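Local coordinates for protein group 3 allergen SMIPP-S YvT004A06 (Sarcoptes scabiei type hominis, PDB 3H7T) that belongs to the trypsin-like serine proteases as an inactivated paralogue, so the endopeptidase activity assigned to its family is probably lost, at residues A[40-54]-A[65-77]. Numbering follows the deposited sequence.
Sequences AQCVDGTKPSDISIH and TSVMAKKIYIVRY
Tyr77 lies against the short helix 40-43. Its CB starts beside Ala40 CB, 3.7 Å away. With CG anti to the backbone N (chi1 177°), the ring is laid along Ala40 and Gln41, one face toward them. The methyl of Ala40 sits over that face as a CH-pi contact, and its CB is 3.5 Å from Tyr77 CG. Farther out, the backbone N of Gln41 stands over the same face, near CE2 and CZ. The tip, Tyr77 OH, ends 3.5 Å from Gln41 CB. Asp44 comes to the ring edge instead, with its OD2 3.6 Å from Tyr77 CD2 and its carboxylate 89° from the ring plane. A water donates to Tyr77 O and weakly to Asp44 OD2. Asp44 OD1 is hydrogen-bonded to Gln235 NE2.

This is the N-terminal barrel of the chymotrypsin fold. Gln41 stands between Ala40 and Cys42, at the position where active relatives carry the catalytic histidine of their Ala-Ala-His-Cys motif. Gln41 OE1 is hydrogen-bonded to Asn85 ND2 and Gln41 NE2 to Tyr202 O.

Strands 51-55 and 65-74 form an antiparallel barrel hairpin. Ile53 and Val67 make a hydrogen-bonded pair; Ile53 N donates to Val67 O at 2.9 Å, nearly straight at 167°. Ala69 N donates to Ile51 O at 3.0 Å. Lys70 and Lys71 then form a classic beta bulge opposite Glu90. Beyond it, Ile72 points toward segment 40-54. Its CD1 meets Ile51 CD1 tip to tip at 3.6 Å, and its CG2 branch meets Val43 CG2 at 3.9 Å. Ile89 of strand 87-91 also touches Ile72, Ile53 and Ala69.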
loop_
_atom_site.group_PDB
_atom_site.type_symbol
_atom_site.label_atom_id
_atom_site.label_comp_id
_atom_site.label_asym_id
_atom_site.label_seq_id
_atom_site.Cartn_x
_atom_site.Cartn_y
_atom_site.Cartn_z
ATOM N N ALA A 40 2.666 -5.773 4.893
ATOM C CA ALA A 40 3.366 -6.925 5.469
ATOM C C ALA A 40 3.131 -8.221 4.690
ATOM O O ALA A 40 4.066 -8.991 4.491
ATOM C CB ALA A 40 2.993 -7.104 6.916
ATOM N N GLN A 41 1.885 -8.445 4.255
ATOM C CA GLN A 41 1.505 -9.629 3.466
ATOM C C GLN A 41 2.386 -9.859 2.235
ATOM O O GLN A 41 2.387 -10.948 1.665
ATOM C CB GLN A 41 0.032 -9.547 3.029
ATOM C CG GLN A 41 -0.236 -8.520 1.911
ATOM C CD GLN A 41 -1.713 -8.362 1.602
ATOM O OE1 GLN A 41 -2.342 -7.402 2.047
ATOM N NE2 GLN A 41 -2.284 -9.318 0.852
ATOM N N CYS A 42 3.105 -8.822 1.823
ATOM C CA CYS A 42 3.947 -8.866 0.635
ATOM C C CYS A 42 5.290 -9.529 0.891
ATOM O O CYS A 42 5.824 -10.200 0.013
ATOM C CB CYS A 42 4.200 -7.445 0.124
ATOM S SG CYS A 42 2.695 -6.545 -0.313
ATOM N N VAL A 43 5.836 -9.327 2.086
ATOM C CA VAL A 43 7.248 -9.625 2.331
ATOM C C VAL A 43 7.527 -10.389 3.631
ATOM O O VAL A 43 8.685 -10.681 3.944
ATOM C CB VAL A 43 8.109 -8.331 2.285
ATOM C CG1 VAL A 43 8.072 -7.691 0.879
ATOM C CG2 VAL A 43 7.656 -7.333 3.360
ATOM N N ASP A 44 6.469 -10.705 4.375
ATOM C CA ASP A 44 6.572 -11.454 5.630
ATOM C C ASP A 44 7.304 -12.783 5.437
ATOM O O ASP A 44 6.858 -13.638 4.676
ATOM C CB ASP A 44 5.177 -11.709 6.209
ATOM C CG ASP A 44 5.216 -12.371 7.575
ATOM O OD1 ASP A 44 6.185 -12.147 8.330
ATOM O OD2 ASP A 44 4.264 -13.109 7.901
ATOM N N GLY A 45 8.430 -12.930 6.132
ATOM C CA GLY A 45 9.228 -14.155 6.097
ATOM C C GLY A 45 10.082 -14.309 4.850
ATOM O O GLY A 45 10.569 -15.400 4.566
ATOM N N THR A 46 10.267 -13.213 4.114
ATOM C CA THR A 46 11.067 -13.211 2.891
ATOM C C THR A 46 12.401 -12.510 3.123
ATOM O O THR A 46 12.452 -11.397 3.659
ATOM C CB THR A 46 10.300 -12.550 1.709
ATOM O OG1 THR A 46 9.111 -13.298 1.434
ATOM C CG2 THR A 46 11.152 -12.514 0.446
ATOM N N LYS A 47 13.476 -13.184 2.716
ATOM C CA LYS A 47 14.834 -12.643 2.790
ATOM C C LYS A 47 14.968 -11.394 1.922
ATOM O O LYS A 47 14.428 -11.357 0.815
ATOM C CB LYS A 47 15.854 -13.706 2.361
ATOM C CG LYS A 47 16.075 -14.799 3.405
ATOM C CD LYS A 47 17.087 -15.836 2.940
ATOM C CE LYS A 47 17.481 -16.770 4.080
ATOM N NZ LYS A 47 18.509 -17.763 3.659
ATOM N N PRO A 48 15.679 -10.364 2.425
ATOM C CA PRO A 48 15.818 -9.081 1.729
ATOM C C PRO A 48 16.429 -9.179 0.327
ATOM O O PRO A 48 16.070 -8.394 -0.551
ATOM C CB PRO A 48 16.734 -8.273 2.655
ATOM C CG PRO A 48 16.555 -8.876 3.994
ATOM C CD PRO A 48 16.321 -10.335 3.753
ATOM N N SER A 49 17.329 -10.140 0.119
ATOM C CA SER A 49 17.972 -10.330 -1.184
ATOM C C SER A 49 16.986 -10.781 -2.265
ATOM O O SER A 49 17.250 -10.625 -3.458
ATOM C CB SER A 49 19.141 -11.319 -1.075
ATOM O OG SER A 49 18.697 -12.608 -0.692
ATOM N N ASP A 50 15.845 -11.321 -1.838
ATOM C CA ASP A 50 14.786 -11.736 -2.751
ATOM C C ASP A 50 13.814 -10.598 -3.081
ATOM O O ASP A 50 12.814 -10.809 -3.766
ATOM C CB ASP A 50 14.027 -12.932 -2.166
ATOM C CG ASP A 50 14.803 -14.238 -2.283
ATOM O OD1 ASP A 50 15.902 -14.247 -2.878
ATOM O OD2 ASP A 50 14.305 -15.266 -1.781
ATOM N N ILE A 51 14.117 -9.393 -2.602
ATOM C CA ILE A 51 13.220 -8.248 -2.779
ATOM C C ILE A 51 13.894 -7.104 -3.538
ATOM O O ILE A 51 15.024 -6.719 -3.230
ATOM C CB ILE A 51 12.659 -7.754 -1.418
ATOM C CG1 ILE A 51 11.828 -8.860 -0.749
ATOM C CG2 ILE A 51 11.816 -6.480 -1.594
ATOM C CD1 ILE A 51 11.554 -8.621 0.737
ATOM N N SER A 52 13.185 -6.578 -4.534
ATOM C CA SER A 52 13.644 -5.445 -5.330
ATOM C C SER A 52 12.643 -4.293 -5.241
ATOM O O SER A 52 11.433 -4.511 -5.175
ATOM C CB SER A 52 13.829 -5.865 -6.793
ATOM O OG SER A 52 14.444 -4.830 -7.545
ATOM N N ILE A 53 13.164 -3.070 -5.230
ATOM C CA ILE A 53 12.344 -1.866 -5.253
ATOM C C ILE A 53 12.524 -1.190 -6.610
ATOM O O ILE A 53 13.642 -0.805 -6.972
ATOM C CB ILE A 53 12.711 -0.888 -4.098
ATOM C CG1 ILE A 53 12.368 -1.503 -2.739
ATOM C CG2 ILE A 53 11.988 0.447 -4.249
ATOM C CD1 ILE A 53 13.531 -2.268 -2.107
ATOM N N HIS A 54 11.421 -1.047 -7.345
ATOM C CA HIS A 54 11.433 -0.461 -8.687
ATOM C C HIS A 54 10.808 0.926 -8.624
ATOM O O HIS A 54 9.635 1.064 -8.271
ATOM C CB HIS A 54 10.686 -1.376 -9.677
ATOM C CG HIS A 54 10.592 -0.828 -11.070
ATOM N ND1 HIS A 54 11.679 -0.741 -11.912
ATOM C CD2 HIS A 54 9.534 -0.365 -11.776
ATOM C CE1 HIS A 54 11.297 -0.234 -13.071
ATOM N NE2 HIS A 54 10.000 0.007 -13.011
ATOM N N THR A 65 14.660 2.418 -12.174
ATOM C CA THR A 65 15.836 1.978 -11.463
ATOM C C THR A 65 15.375 0.932 -10.468
ATOM O O THR A 65 14.293 1.052 -9.885
ATOM C CB THR A 65 16.501 3.162 -10.751
ATOM O OG1 THR A 65 16.572 4.272 -11.659
ATOM C CG2 THR A 65 17.908 2.798 -10.264
ATOM N N SER A 66 16.177 -0.113 -10.312
ATOM C CA SER A 66 15.895 -1.155 -9.340
ATOM C C SER A 66 17.015 -1.179 -8.319
ATOM O O SER A 66 18.185 -1.006 -8.659
ATOM C CB SER A 66 15.753 -2.512 -10.021
ATOM O OG SER A 66 14.691 -2.490 -10.966
ATOM N N VAL A 67 16.638 -1.371 -7.063
ATOM C CA VAL A 67 17.583 -1.395 -5.958
ATOM C C VAL A 67 17.160 -2.524 -5.024
ATOM O O VAL A 67 15.966 -2.705 -4.748
ATOM C CB VAL A 67 17.652 -0.014 -5.235
ATOM C CG1 VAL A 67 16.296 0.382 -4.643
ATOM C CG2 VAL A 67 18.741 0.005 -4.168
ATOM N N MET A 68 18.140 -3.297 -4.570
ATOM C CA MET A 68 17.889 -4.441 -3.707
ATOM C C MET A 68 17.515 -3.983 -2.298
ATOM O O MET A 68 17.928 -2.908 -1.856
ATOM C CB MET A 68 19.136 -5.330 -3.657
ATOM C CG MET A 68 18.874 -6.822 -3.850
ATOM S SD MET A 68 17.980 -7.209 -5.378
ATOM C CE MET A 68 18.697 -8.794 -5.819
ATOM N N ALA A 69 16.724 -4.797 -1.605
ATOM C CA ALA A 69 16.436 -4.557 -0.190
ATOM C C ALA A 69 17.616 -4.999 0.664
ATOM O O ALA A 69 18.308 -5.963 0.327
ATOM C CB ALA A 69 15.187 -5.292 0.229
ATOM N N LYS A 70 17.834 -4.285 1.765
ATOM C CA LYS A 70 18.861 -4.634 2.741
ATOM C C LYS A 70 18.234 -5.263 3.985
ATOM O O LYS A 70 18.640 -6.346 4.404
ATOM C CB LYS A 70 19.676 -3.395 3.118
ATOM C CG LYS A 70 20.858 -3.668 4.040
ATOM C CD LYS A 70 21.859 -2.521 4.015
ATOM C CE LYS A 70 21.346 -1.304 4.769
ATOM N NZ LYS A 70 22.300 -0.165 4.680
ATOM N N LYS A 71 17.256 -4.572 4.572
ATOM C CA LYS A 71 16.560 -5.048 5.767
ATOM C C LYS A 71 15.043 -4.893 5.629
ATOM O O LYS A 71 14.558 -3.969 4.973
ATOM C CB LYS A 71 17.035 -4.287 7.010
ATOM C CG LYS A 71 18.517 -4.451 7.337
ATOM C CD LYS A 71 18.984 -3.335 8.249
ATOM C CE LYS A 71 20.499 -3.192 8.252
ATOM N NZ LYS A 71 20.927 -1.966 8.986
ATOM N N ILE A 72 14.311 -5.807 6.262
ATOM C CA ILE A 72 12.857 -5.792 6.279
ATOM C C ILE A 72 12.386 -5.651 7.729
ATOM O O ILE A 72 12.788 -6.430 8.593
ATOM C CB ILE A 72 12.256 -7.096 5.686
ATOM C CG1 ILE A 72 12.795 -7.391 4.271
ATOM C CG2 ILE A 72 10.723 -7.059 5.709
ATOM C CD1 ILE A 72 12.632 -6.264 3.258
ATOM N N TYR A 73 11.529 -4.669 7.982
ATOM C CA TYR A 73 10.989 -4.443 9.323
ATOM C C TYR A 73 9.507 -4.752 9.348
ATOM O O TYR A 73 8.726 -4.125 8.630
ATOM C CB TYR A 73 11.241 -3.003 9.771
ATOM C CG TYR A 73 12.699 -2.636 9.758
ATOM C CD1 TYR A 73 13.474 -2.736 10.916
ATOM C CD2 TYR A 73 13.317 -2.204 8.582
ATOM C CE1 TYR A 73 14.824 -2.406 10.903
ATOM C CE2 TYR A 73 14.662 -1.872 8.562
ATOM C CZ TYR A 73 15.409 -1.974 9.725
ATOM O OH TYR A 73 16.745 -1.650 9.703
ATOM N N ILE A 74 9.145 -5.742 10.162
ATOM C CA ILE A 74 7.759 -6.136 10.393
ATOM C C ILE A 74 7.468 -5.929 11.883
ATOM O O ILE A 74 8.265 -6.331 12.734
ATOM C CB ILE A 74 7.530 -7.630 10.051
ATOM C CG1 ILE A 74 8.128 -8.000 8.679
ATOM C CG2 ILE A 74 6.051 -8.003 10.178
ATOM C CD1 ILE A 74 7.139 -8.054 7.514
ATOM N N VAL A 75 6.336 -5.301 12.197
ATOM C CA VAL A 75 5.954 -5.065 13.599
ATOM C C VAL A 75 4.637 -5.758 13.956
ATOM O O VAL A 75 3.560 -5.156 13.887
ATOM C CB VAL A 75 5.895 -3.548 13.947
ATOM C CG1 VAL A 75 5.735 -3.338 15.465
ATOM C CG2 VAL A 75 7.136 -2.827 13.439
ATOM N N ARG A 76 4.744 -7.033 14.329
ATOM C CA ARG A 76 3.619 -7.847 14.820
ATOM C C ARG A 76 2.502 -8.096 13.791
ATOM O O ARG A 76 1.314 -8.097 14.131
ATOM C CB ARG A 76 3.058 -7.284 16.142
ATOM C CG ARG A 76 4.117 -7.096 17.252
ATOM C CD ARG A 76 4.826 -8.420 17.576
ATOM N NE ARG A 76 3.877 -9.446 18.008
ATOM C CZ ARG A 76 4.127 -10.753 18.016
ATOM N NH1 ARG A 76 3.192 -11.605 18.426
ATOM N NH2 ARG A 76 5.306 -11.214 17.615
ATOM N N TYR A 77 2.879 -8.328 12.535
ATOM C CA TYR A 77 1.885 -8.708 11.531
ATOM C C TYR A 77 1.166 -9.984 11.958
ATOM O O TYR A 77 1.814 -10.967 12.317
ATOM C CB TYR A 77 2.529 -8.910 10.158
ATOM C CG TYR A 77 1.564 -9.386 9.092
ATOM C CD1 TYR A 77 0.350 -8.726 8.868
ATOM C CD2 TYR A 77 1.882 -10.473 8.277
ATOM C CE1 TYR A 77 -0.530 -9.156 7.876
ATOM C CE2 TYR A 77 1.007 -10.912 7.278
ATOM C CZ TYR A 77 -0.188 -10.250 7.089
ATOM O OH TYR A 77 -1.046 -10.678 6.119
HETATM O O HOH W 1 3.962 -12.561 11.193
#